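Local coordinates for intracellular sulfur oxidation protein dsrF (Allochromatium vinosum, PDB 2HY5) that is of uncertain function but could take part in the oxidation of intracellular sulfur, and is found here in a complex with DsrE and DsrH, at residues C40-L51 against R79-R90; Q94-F102 against F111-D119. All coordinates share one frame; numbering follows the deposited sequence.

Contact 1. Residues C40-L51 against R79-R90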
loop_
_atom_site.group_PDB
_atom_site.type_symbol
_atom_site.label_atom_id
_atom_site.label_comp_id
_atom_site.label_asym_id
_atom_site.label_seq_id
_atom_site.Cartn_x
_atom_site.Cartn_y
_atom_site.Cartn_z
ATOM N N CYS B 40 4.983 -19.359 16.523
ATOM C CA CYS B 40 5.056 -20.035 15.240
ATOM C C CYS B 40 5.040 -18.945 14.183
ATOM O O CYS B 40 4.371 -17.920 14.334
ATOM C CB CYS B 40 3.901 -21.021 15.031
ATOM S SG CYS B 40 2.260 -20.316 14.899
ATOM N N VAL B 41 5.812 -19.154 13.127
ATOM C CA VAL B 41 5.890 -18.187 12.049
ATOM C C VAL B 41 5.382 -18.887 10.806
ATOM O O VAL B 41 5.900 -19.930 10.430
ATOM C CB VAL B 41 7.339 -17.730 11.824
ATOM C CG1 VAL B 41 7.381 -16.632 10.773
ATOM C CG2 VAL B 41 7.930 -17.243 13.131
ATOM N N LEU B 42 4.355 -18.319 10.189
ATOM C CA LEU B 42 3.768 -18.906 8.993
ATOM C C LEU B 42 3.984 -18.035 7.774
ATOM O O LEU B 42 3.763 -16.825 7.815
ATOM C CB LEU B 42 2.261 -19.116 9.193
ATOM C CG LEU B 42 1.450 -19.560 7.968
ATOM C CD1 LEU B 42 1.906 -20.940 7.515
ATOM C CD2 LEU B 42 -0.034 -19.580 8.317
ATOM N N PHE B 43 4.423 -18.658 6.689
ATOM C CA PHE B 43 4.637 -17.949 5.441
ATOM C C PHE B 43 3.573 -18.471 4.499
ATOM O O PHE B 43 3.526 -19.661 4.193
ATOM C CB PHE B 43 6.041 -18.214 4.896
ATOM C CG PHE B 43 7.133 -17.688 5.782
ATOM C CD1 PHE B 43 7.567 -18.417 6.883
ATOM C CD2 PHE B 43 7.696 -16.437 5.541
ATOM C CE1 PHE B 43 8.544 -17.910 7.738
ATOM C CE2 PHE B 43 8.672 -15.920 6.388
ATOM C CZ PHE B 43 9.099 -16.658 7.490
ATOM N N LEU B 44 2.710 -17.564 4.065
ATOM C CA LEU B 44 1.603 -17.888 3.184
ATOM C C LEU B 44 1.548 -16.909 2.018
ATOM O O LEU B 44 2.023 -15.774 2.121
ATOM C CB LEU B 44 0.296 -17.826 3.985
ATOM C CG LEU B 44 -1.046 -17.916 3.256
ATOM C CD1 LEU B 44 -1.214 -19.301 2.644
ATOM C CD2 LEU B 44 -2.173 -17.621 4.240
ATOM N N ASP B 45 0.958 -17.345 0.911
ATOM C CA ASP B 45 0.853 -16.501 -0.274
ATOM C C ASP B 45 2.237 -15.970 -0.647
ATOM O O ASP B 45 3.204 -16.730 -0.629
ATOM C CB ASP B 45 -0.136 -15.357 -0.020
ATOM C CG ASP B 45 -1.568 -15.859 0.172
ATOM O OD1 ASP B 45 -1.968 -16.808 -0.537
ATOM O OD2 ASP B 45 -2.300 -15.303 1.018
ATOM N N ASP B 46 2.356 -14.683 -0.971
ATOM C CA ASP B 46 3.667 -14.154 -1.350
ATOM C C ASP B 46 4.681 -14.189 -0.219
ATOM O O ASP B 46 5.866 -13.945 -0.433
ATOM C CB ASP B 46 3.559 -12.727 -1.903
ATOM C CG ASP B 46 3.091 -12.692 -3.349
ATOM O OD1 ASP B 46 3.110 -13.748 -4.013
ATOM O OD2 ASP B 46 2.713 -11.597 -3.819
ATOM N N GLY B 47 4.214 -14.496 0.986
ATOM C CA GLY B 47 5.120 -14.580 2.114
ATOM C C GLY B 47 6.143 -15.690 1.925
ATOM O O GLY B 47 7.241 -15.638 2.483
ATOM N N VAL B 48 5.802 -16.705 1.135
ATOM C CA VAL B 48 6.747 -17.797 0.919
ATOM C C VAL B 48 7.991 -17.295 0.185
ATOM O O VAL B 48 9.049 -17.904 0.261
ATOM C CB VAL B 48 6.116 -18.971 0.124
ATOM C CG1 VAL B 48 4.850 -19.458 0.844
ATOM C CG2 VAL B 48 5.801 -18.550 -1.299
ATOM N N TYR B 49 7.859 -16.173 -0.518
ATOM C CA TYR B 49 8.987 -15.598 -1.245
ATOM C C TYR B 49 10.019 -15.022 -0.279
ATOM O O TYR B 49 11.173 -14.784 -0.649
ATOM C CB TYR B 49 8.493 -14.502 -2.194
ATOM C CG TYR B 49 7.940 -15.014 -3.509
ATOM C CD1 TYR B 49 6.768 -14.487 -4.044
ATOM C CD2 TYR B 49 8.624 -15.982 -4.244
ATOM C CE1 TYR B 49 6.287 -14.905 -5.279
ATOM C CE2 TYR B 49 8.155 -16.408 -5.480
ATOM C CZ TYR B 49 6.988 -15.863 -5.991
ATOM O OH TYR B 49 6.541 -16.263 -7.224
ATOM N N GLN B 50 9.604 -14.779 0.961
ATOM C CA GLN B 50 10.530 -14.239 1.949
ATOM C C GLN B 50 11.645 -15.233 2.266
ATOM O O GLN B 50 12.723 -14.850 2.723
ATOM C CB GLN B 50 9.789 -13.893 3.243
ATOM C CG GLN B 50 8.846 -12.708 3.141
ATOM C CD GLN B 50 8.239 -12.350 4.489
ATOM O OE1 GLN B 50 8.848 -12.582 5.531
ATOM N NE2 GLN B 50 7.051 -11.762 4.472
ATOM N N LEU B 51 11.391 -16.512 2.010
ATOM C CA LEU B 51 12.375 -17.546 2.310
ATOM C C LEU B 51 13.193 -18.084 1.145
ATOM O O LEU B 51 13.846 -19.111 1.289
ATOM C CB LEU B 51 11.694 -18.722 3.014
ATOM C CG LEU B 51 11.033 -18.439 4.365
ATOM C CD1 LEU B 51 10.404 -19.720 4.897
ATOM C CD2 LEU B 51 12.069 -17.905 5.342
ATOM N N ARG B 79 9.005 -23.488 15.503
ATOM C CA ARG B 79 7.926 -23.708 14.549
ATOM C C ARG B 79 7.847 -22.683 13.420
ATOM O O ARG B 79 7.349 -21.575 13.604
ATOM C CB ARG B 79 6.586 -23.747 15.289
ATOM C CG ARG B 79 6.501 -24.823 16.353
ATOM C CD ARG B 79 6.791 -26.194 15.761
ATOM N NE ARG B 79 6.775 -27.246 16.775
ATOM C CZ ARG B 79 7.074 -28.518 16.538
ATOM N NH1 ARG B 79 7.414 -28.906 15.317
ATOM N NH2 ARG B 79 7.029 -29.405 17.522
ATOM N N ILE B 80 8.332 -23.079 12.250
ATOM C CA ILE B 80 8.313 -22.231 11.064
ATOM C C ILE B 80 7.579 -23.028 9.991
ATOM O O ILE B 80 8.013 -24.111 9.609
ATOM C CB ILE B 80 9.746 -21.898 10.606
ATOM C CG1 ILE B 80 10.441 -21.076 11.696
ATOM C CG2 ILE B 80 9.714 -21.135 9.292
ATOM C CD1 ILE B 80 11.869 -20.698 11.369
ATOM N N TYR B 81 6.452 -22.494 9.532
ATOM C CA TYR B 81 5.629 -23.177 8.538
ATOM C C TYR B 81 5.511 -22.455 7.210
ATOM O O TYR B 81 5.483 -21.228 7.152
ATOM C CB TYR B 81 4.222 -23.397 9.091
ATOM C CG TYR B 81 4.178 -24.139 10.406
ATOM C CD1 TYR B 81 3.980 -23.461 11.609
ATOM C CD2 TYR B 81 4.323 -25.523 10.447
ATOM C CE1 TYR B 81 3.923 -24.146 12.822
ATOM C CE2 TYR B 81 4.270 -26.217 11.649
ATOM C CZ TYR B 81 4.069 -25.525 12.831
ATOM O OH TYR B 81 4.012 -26.218 14.015
ATOM N N VAL B 82 5.405 -23.240 6.141
ATOM C CA VAL B 82 5.271 -22.707 4.791
ATOM C C VAL B 82 4.113 -23.420 4.107
ATOM O O VAL B 82 4.070 -24.647 4.070
ATOM C CB VAL B 82 6.563 -22.930 3.975
ATOM C CG1 VAL B 82 6.413 -22.328 2.587
ATOM C CG2 VAL B 82 7.738 -22.298 4.704
ATOM N N ASP B 83 3.172 -22.641 3.576
ATOM C CA ASP B 83 1.991 -23.184 2.905
ATOM C C ASP B 83 2.356 -23.877 1.595
ATOM O O ASP B 83 2.858 -23.243 0.679
ATOM C CB ASP B 83 0.989 -22.058 2.637
ATOM C CG ASP B 83 -0.293 -22.559 2.009
ATOM O OD1 ASP B 83 -0.978 -23.390 2.644
ATOM O OD2 ASP B 83 -0.616 -22.125 0.882
ATOM N N ARG B 84 2.077 -25.174 1.495
ATOM C CA ARG B 84 2.428 -25.907 0.279
ATOM C C ARG B 84 1.711 -25.418 -0.976
ATOM O O ARG B 84 2.286 -25.422 -2.060
ATOM C CB ARG B 84 2.188 -27.417 0.465
ATOM C CG ARG B 84 0.747 -27.880 0.339
ATOM C CD ARG B 84 0.626 -29.352 0.745
ATOM N NE ARG B 84 1.420 -30.247 -0.096
ATOM C CZ ARG B 84 1.015 -30.739 -1.264
ATOM N NH1 ARG B 84 -0.184 -30.431 -1.739
ATOM N NH2 ARG B 84 1.809 -31.544 -1.960
ATOM N N ASP B 85 0.461 -24.995 -0.841
ATOM C CA ASP B 85 -0.286 -24.520 -2.000
ATOM C C ASP B 85 0.331 -23.243 -2.562
ATOM O O ASP B 85 0.373 -23.049 -3.777
ATOM C CB ASP B 85 -1.747 -24.287 -1.621
ATOM C CG ASP B 85 -2.477 -25.582 -1.321
ATOM O OD1 ASP B 85 -3.604 -25.533 -0.785
ATOM O OD2 ASP B 85 -1.922 -26.657 -1.633
ATOM N N SER B 86 0.814 -22.383 -1.672
ATOM C CA SER B 86 1.446 -21.130 -2.082
ATOM C C SER B 86 2.727 -21.409 -2.865
ATOM O O SER B 86 3.016 -20.739 -3.858
ATOM C CB SER B 86 1.761 -20.277 -0.857
ATOM O OG SER B 86 0.566 -19.919 -0.190
ATOM N N LEU B 87 3.495 -22.396 -2.415
ATOM C CA LEU B 87 4.729 -22.763 -3.096
ATOM C C LEU B 87 4.421 -23.249 -4.504
ATOM O O LEU B 87 5.063 -22.832 -5.464
ATOM C CB LEU B 87 5.461 -23.871 -2.330
ATOM C CG LEU B 87 6.138 -23.515 -1.009
ATOM C CD1 LEU B 87 6.785 -24.764 -0.423
ATOM C CD2 LEU B 87 7.190 -22.436 -1.252
ATOM N N GLU B 88 3.438 -24.137 -4.621
ATOM C CA GLU B 88 3.052 -24.691 -5.918
ATOM C C GLU B 88 2.569 -23.619 -6.888
ATOM O O GLU B 88 2.943 -23.616 -8.066
ATOM C CB GLU B 88 1.951 -25.742 -5.742
ATOM C CG GLU B 88 1.438 -26.329 -7.051
ATOM C CD GLU B 88 0.258 -27.262 -6.855
ATOM O OE1 GLU B 88 -0.784 -26.809 -6.330
ATOM O OE2 GLU B 88 0.372 -28.446 -7.232
ATOM N N ALA B 89 1.729 -22.713 -6.398
ATOM C CA ALA B 89 1.200 -21.649 -7.237
ATOM C C ALA B 89 2.329 -20.794 -7.804
ATOM O O ALA B 89 2.175 -20.142 -8.837
ATOM C CB ALA B 89 0.238 -20.784 -6.428
ATOM N N ARG B 90 3.473 -20.819 -7.134
ATOM C CA ARG B 90 4.613 -20.024 -7.561
ATOM C C ARG B 90 5.717 -20.868 -8.202
ATOM O O ARG B 90 6.822 -20.386 -8.450
ATOM C CB ARG B 90 5.122 -19.226 -6.357
ATOM C CG ARG B 90 4.055 -18.262 -5.859
ATOM C CD ARG B 90 4.348 -17.631 -4.513
ATOM N NE ARG B 90 3.329 -16.634 -4.183
ATOM C CZ ARG B 90 2.056 -16.921 -3.916
ATOM N NH1 ARG B 90 1.631 -18.180 -3.926
ATOM N NH2 ARG B 90 1.196 -15.946 -3.658
HETATM O O HOH W 1 -1.720 -15.925 -3.388
HETATM O O HOH W 2 -1.199 -18.678 -3.120
HETATM O O HOH W 3 8.139 -18.290 -8.364
#
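Arg90, Tyr81 and Val48 have the most surface buried where 40-51 meets 79-90. The chain of Arg90 is extended from CG to NE, and this carries its guanidinium to Asp46. The grip is side-on and falls on one oxygen: NE and NH2 of Arg90 both lie 2.9 Å from Asp46 OD1. The two planes stand 84° apart, with OD1 in the guanidinium plane, while NH2 meets the oxygen from above the carboxylate. NH1 donates to Ser86 O, which fixes the rotation of the group, and two waters link NH1 and NH2 to Asp45 OD1; Asp45 OD2 is salt-bridged to Arg13. Nearer its backbone, Arg90 CD sits over a face of the Tyr49 ring, 3.8 Å from the centroid, a CH-pi contact.

Val48 fills the space between strand and helix. Its CG1 touches Val82 CG1 at 3.7 Å and also Ser86 CB; its CG2 lies against Arg90 CD. Beside it, Asp45 N donates to Ser86 OG (2.8 Å). Asp83 is the N-cap of helix 84-89: its OD2 takes the capping bond from Ser86 N and a second bond from Ser86 OG.

Tyr81 belongs to the strand pair, whose short axes run parallel 4.7 Å apart at 17°. Tyr81 N donates to Val41 O at 2.8 Å, its N-H...O angle 171°, and Phe43 N donates to Tyr81 O. The Tyr81 ring receives Cys40 CB at its edge, 3.8 Å from CE1, while Leu42 CD1 packs on Tyr81 CB.

Asp46 OD2 is hydrogen-bonded to Ser10 OG of a DsrH chain, whose Tyr38 stacks with the Tyr49 ring. Strand 40-43 is hydrogen-bonded on its other side to strand 7-12, and 115-118 flanks 79-83. Helix 120-129 covers the sheet face bearing Leu42 and Tyr81.

Contact 2. Residues Q94-F102 against F111-D119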
loop_
_atom_site.group_PDB
_atom_site.type_symbol
_atom_site.label_atom_id
_atom_site.label_comp_id
_atom_site.label_asym_id
_atom_site.label_seq_id
_atom_site.Cartn_x
_atom_site.Cartn_y
_atom_site.Cartn_z
ATOM N N GLN B 94 10.425 -26.949 -1.794
ATOM C CA GLN B 94 11.191 -26.639 -0.596
ATOM C C GLN B 94 12.667 -26.432 -0.929
ATOM O O GLN B 94 13.394 -25.779 -0.180
ATOM C CB GLN B 94 11.022 -27.737 0.460
ATOM C CG GLN B 94 11.874 -27.505 1.709
ATOM C CD GLN B 94 11.204 -27.969 2.992
ATOM O OE1 GLN B 94 10.628 -29.054 3.052
ATOM N NE2 GLN B 94 11.292 -27.148 4.031
ATOM N N ASP B 95 13.103 -26.973 -2.064
ATOM C CA ASP B 95 14.493 -26.826 -2.487
ATOM C C ASP B 95 14.845 -25.381 -2.837
ATOM O O ASP B 95 16.021 -25.027 -2.923
ATOM C CB ASP B 95 14.784 -27.731 -3.690
ATOM C CG ASP B 95 15.036 -29.174 -3.290
ATOM O OD1 ASP B 95 14.173 -29.771 -2.613
ATOM O OD2 ASP B 95 16.101 -29.713 -3.655
ATOM N N ASP B 96 13.827 -24.548 -3.037
ATOM C CA ASP B 96 14.043 -23.143 -3.377
ATOM C C ASP B 96 14.146 -22.262 -2.139
ATOM O O ASP B 96 14.459 -21.073 -2.235
ATOM C CB ASP B 96 12.894 -22.618 -4.243
ATOM C CG ASP B 96 12.884 -23.218 -5.633
ATOM O OD1 ASP B 96 11.913 -23.930 -5.964
ATOM O OD2 ASP B 96 13.846 -22.968 -6.391
ATOM N N LEU B 97 13.881 -22.847 -0.978
ATOM C CA LEU B 97 13.904 -22.095 0.268
ATOM C C LEU B 97 15.163 -22.319 1.087
ATOM O O LEU B 97 15.853 -23.328 0.933
ATOM C CB LEU B 97 12.680 -22.463 1.108
ATOM C CG LEU B 97 11.359 -22.437 0.335
ATOM C CD1 LEU B 97 10.236 -22.922 1.229
ATOM C CD2 LEU B 97 11.082 -21.028 -0.179
ATOM N N VAL B 98 15.456 -21.366 1.962
ATOM C CA VAL B 98 16.621 -21.467 2.819
ATOM C C VAL B 98 16.327 -22.460 3.933
ATOM O O VAL B 98 15.164 -22.745 4.246
ATOM C CB VAL B 98 16.970 -20.110 3.475
ATOM C CG1 VAL B 98 17.277 -19.070 2.403
ATOM C CG2 VAL B 98 15.821 -19.649 4.366
ATOM N N GLU B 99 17.385 -23.002 4.516
ATOM C CA GLU B 99 17.237 -23.932 5.621
ATOM C C GLU B 99 17.452 -23.116 6.883
ATOM O O GLU B 99 18.278 -22.206 6.904
ATOM C CB GLU B 99 18.282 -25.047 5.531
ATOM C CG GLU B 99 18.118 -25.948 4.322
ATOM C CD GLU B 99 19.110 -27.092 4.315
ATOM O OE1 GLU B 99 20.328 -26.824 4.238
ATOM O OE2 GLU B 99 18.672 -28.260 4.391
ATOM N N ILE B 100 16.693 -23.430 7.925
ATOM C CA ILE B 100 16.816 -22.723 9.189
ATOM C C ILE B 100 17.110 -23.753 10.271
ATOM O O ILE B 100 16.255 -24.579 10.612
ATOM C CB ILE B 100 15.519 -21.956 9.514
ATOM C CG1 ILE B 100 15.268 -20.904 8.431
ATOM C CG2 ILE B 100 15.617 -21.317 10.897
ATOM C CD1 ILE B 100 13.977 -20.110 8.619
ATOM N N ALA B 101 18.330 -23.701 10.800
ATOM C CA ALA B 101 18.769 -24.637 11.830
ATOM C C ALA B 101 18.208 -24.332 13.210
ATOM O O ALA B 101 17.806 -23.207 13.502
ATOM C CB ALA B 101 20.293 -24.659 11.886
ATOM N N PHE B 102 18.188 -25.353 14.056
ATOM C CA PHE B 102 17.697 -25.213 15.420
ATOM C C PHE B 102 18.471 -26.143 16.333
ATOM O O PHE B 102 18.571 -27.342 16.072
ATOM C CB PHE B 102 16.201 -25.546 15.498
ATOM C CG PHE B 102 15.637 -25.508 16.900
ATOM C CD1 PHE B 102 15.741 -26.612 17.740
ATOM C CD2 PHE B 102 15.018 -24.358 17.383
ATOM C CE1 PHE B 102 15.238 -26.575 19.040
ATOM C CE2 PHE B 102 14.511 -24.308 18.681
ATOM C CZ PHE B 102 14.622 -25.420 19.512
ATOM N N PHE B 111 18.915 -29.777 14.731
ATOM C CA PHE B 111 18.313 -29.944 13.413
ATOM C C PHE B 111 18.875 -28.973 12.381
ATOM O O PHE B 111 18.985 -27.772 12.636
ATOM C CB PHE B 111 16.800 -29.763 13.505
ATOM C CG PHE B 111 16.111 -30.839 14.290
ATOM C CD1 PHE B 111 16.074 -32.148 13.819
ATOM C CD2 PHE B 111 15.498 -30.548 15.505
ATOM C CE1 PHE B 111 15.438 -33.148 14.545
ATOM C CE2 PHE B 111 14.858 -31.545 16.239
ATOM C CZ PHE B 111 14.827 -32.846 15.757
ATOM N N ASP B 112 19.217 -29.505 11.212
ATOM C CA ASP B 112 19.763 -28.715 10.111
ATOM C C ASP B 112 18.705 -27.774 9.538
ATOM O O ASP B 112 19.025 -26.700 9.025
ATOM C CB ASP B 112 20.265 -29.652 9.008
ATOM C CG ASP B 112 21.390 -30.554 9.476
ATOM O OD1 ASP B 112 21.450 -30.861 10.687
ATOM O OD2 ASP B 112 22.202 -30.975 8.628
ATOM N N ASN B 113 17.443 -28.184 9.613
ATOM C CA ASN B 113 16.367 -27.358 9.084
ATOM C C ASN B 113 15.041 -27.674 9.754
ATOM O O ASN B 113 14.626 -28.831 9.823
ATOM C CB ASN B 113 16.247 -27.561 7.568
ATOM C CG ASN B 113 15.203 -26.653 6.934
ATOM O OD1 ASN B 113 14.897 -25.580 7.456
ATOM N ND2 ASN B 113 14.668 -27.072 5.791
ATOM N N ILE B 114 14.379 -26.641 10.254
ATOM C CA ILE B 114 13.092 -26.827 10.896
ATOM C C ILE B 114 11.943 -26.261 10.067
ATOM O O ILE B 114 10.784 -26.329 10.474
ATOM C CB ILE B 114 13.077 -26.215 12.322
ATOM C CG1 ILE B 114 13.684 -24.812 12.322
ATOM C CG2 ILE B 114 13.865 -27.107 13.264
ATOM C CD1 ILE B 114 12.899 -23.783 11.557
ATOM N N VAL B 115 12.259 -25.700 8.903
ATOM C CA VAL B 115 11.217 -25.158 8.038
ATOM C C VAL B 115 10.357 -26.325 7.565
ATOM O O VAL B 115 10.855 -27.273 6.941
ATOM C CB VAL B 115 11.809 -24.437 6.809
ATOM C CG1 VAL B 115 10.689 -23.990 5.879
ATOM C CG2 VAL B 115 12.620 -23.232 7.256
ATOM N N GLU B 116 9.067 -26.256 7.871
ATOM C CA GLU B 116 8.146 -27.316 7.491
ATOM C C GLU B 116 7.057 -26.876 6.525
ATOM O O GLU B 116 6.346 -25.906 6.775
ATOM C CB GLU B 116 7.498 -27.909 8.742
ATOM C CG GLU B 116 6.436 -28.946 8.439
ATOM C CD GLU B 116 5.898 -29.615 9.688
ATOM O OE1 GLU B 116 5.326 -28.914 10.549
ATOM O OE2 GLU B 116 6.054 -30.846 9.809
ATOM N N VAL B 117 6.931 -27.605 5.421
ATOM C CA VAL B 117 5.907 -27.323 4.426
ATOM C C VAL B 117 4.641 -28.066 4.850
ATOM O O VAL B 117 4.672 -29.278 5.091
ATOM C CB VAL B 117 6.362 -27.797 3.029
ATOM C CG1 VAL B 117 5.246 -27.600 2.018
ATOM C CG2 VAL B 117 7.602 -27.028 2.611
ATOM N N ILE B 118 3.534 -27.334 4.949
ATOM C CA ILE B 118 2.267 -27.919 5.373
ATOM C C ILE B 118 1.094 -27.643 4.445
ATOM O O ILE B 118 1.106 -26.687 3.669
ATOM C CB ILE B 118 1.878 -27.427 6.778
ATOM C CG1 ILE B 118 1.808 -25.894 6.794
ATOM C CG2 ILE B 118 2.877 -27.955 7.794
ATOM C CD1 ILE B 118 1.231 -25.313 8.093
ATOM N N ASP B 119 0.068 -28.481 4.556
ATOM C CA ASP B 119 -1.132 -28.354 3.739
ATOM C C ASP B 119 -2.101 -27.315 4.308
ATOM O O ASP B 119 -1.942 -26.851 5.436
ATOM C CB ASP B 119 -1.846 -29.703 3.635
ATOM C CG ASP B 119 -2.422 -30.161 4.964
ATOM O OD1 ASP B 119 -1.652 -30.623 5.834
ATOM O OD2 ASP B 119 -3.651 -30.049 5.140
HETATM O O HOH W 4 13.743 -25.243 3.872
#
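This is a largely loop-to-loop contact at the edge of the parallel sheet, where the chain after helix 84-89 lies against the approach to strand 115-118. At one end Phe102 and Phe111 form an antiparallel hydrogen-bonded pair (Phe102 N to Phe111 O 2.9 Å, Phe111 N to Phe102 O 2.8 Å). Further in, Ile114 N donates to Ile100 O.

Asn113 holds the middle. With its CG swung opposite the main-chain nitrogen (chi1 -176°), OD1 accepts from Ile100 N at 2.8 Å, nearly straight at 172°, and from Val115 N at 3.0 Å, the latter making an Asx turn. The two donors arrive from opposite faces of the amide. A water joins Asn113 ND2 to Val98 O and Gln94 NE2, and Gln94 NE2 reaches Val115 O from above its carbonyl plane (2.9 Å).

Apolar contacts accompany these bonds: Ile100 CD1 meets Val115 CG2 at 3.7 Å, and Phe102 CB meets Ile114 CG2 at 3.6 Å. A leucine in place of Asn113 would probably leave the nitrogens of Ile100 and Val115 without their shared acceptor and free the turn to shift. The chemistry implies that side-chain amides and a water supply bonds where regular pairing is absent.

Following the chain from the N terminus, contact 1 closes first, bringing 79-90 back to 40-51 across 27 intervening residues that contain neither helix nor strand. Contact 2 opens only afterwards, closing an eight-residue excursion, so the two lie in series and neither nests nor crosses. The centres of contacts 1 and 2 are about 11 Å apart, yet they touch: Ile80 CD1 packs 3.3 Å from Ile114 CD1, and Leu51 O and Val98 N are probably hydrogen-bonded. Contact 1 pairs strand 38-43 with 79-83 and packs the turn after the first on helix 84-89. Contact 2 joins strand 115-118, outermost within this chain and neighbour of 79-83, to the loop after that helix; its Phe102-Phe111 pairing belongs to the antiparallel sheet of 102-103 and 110-111.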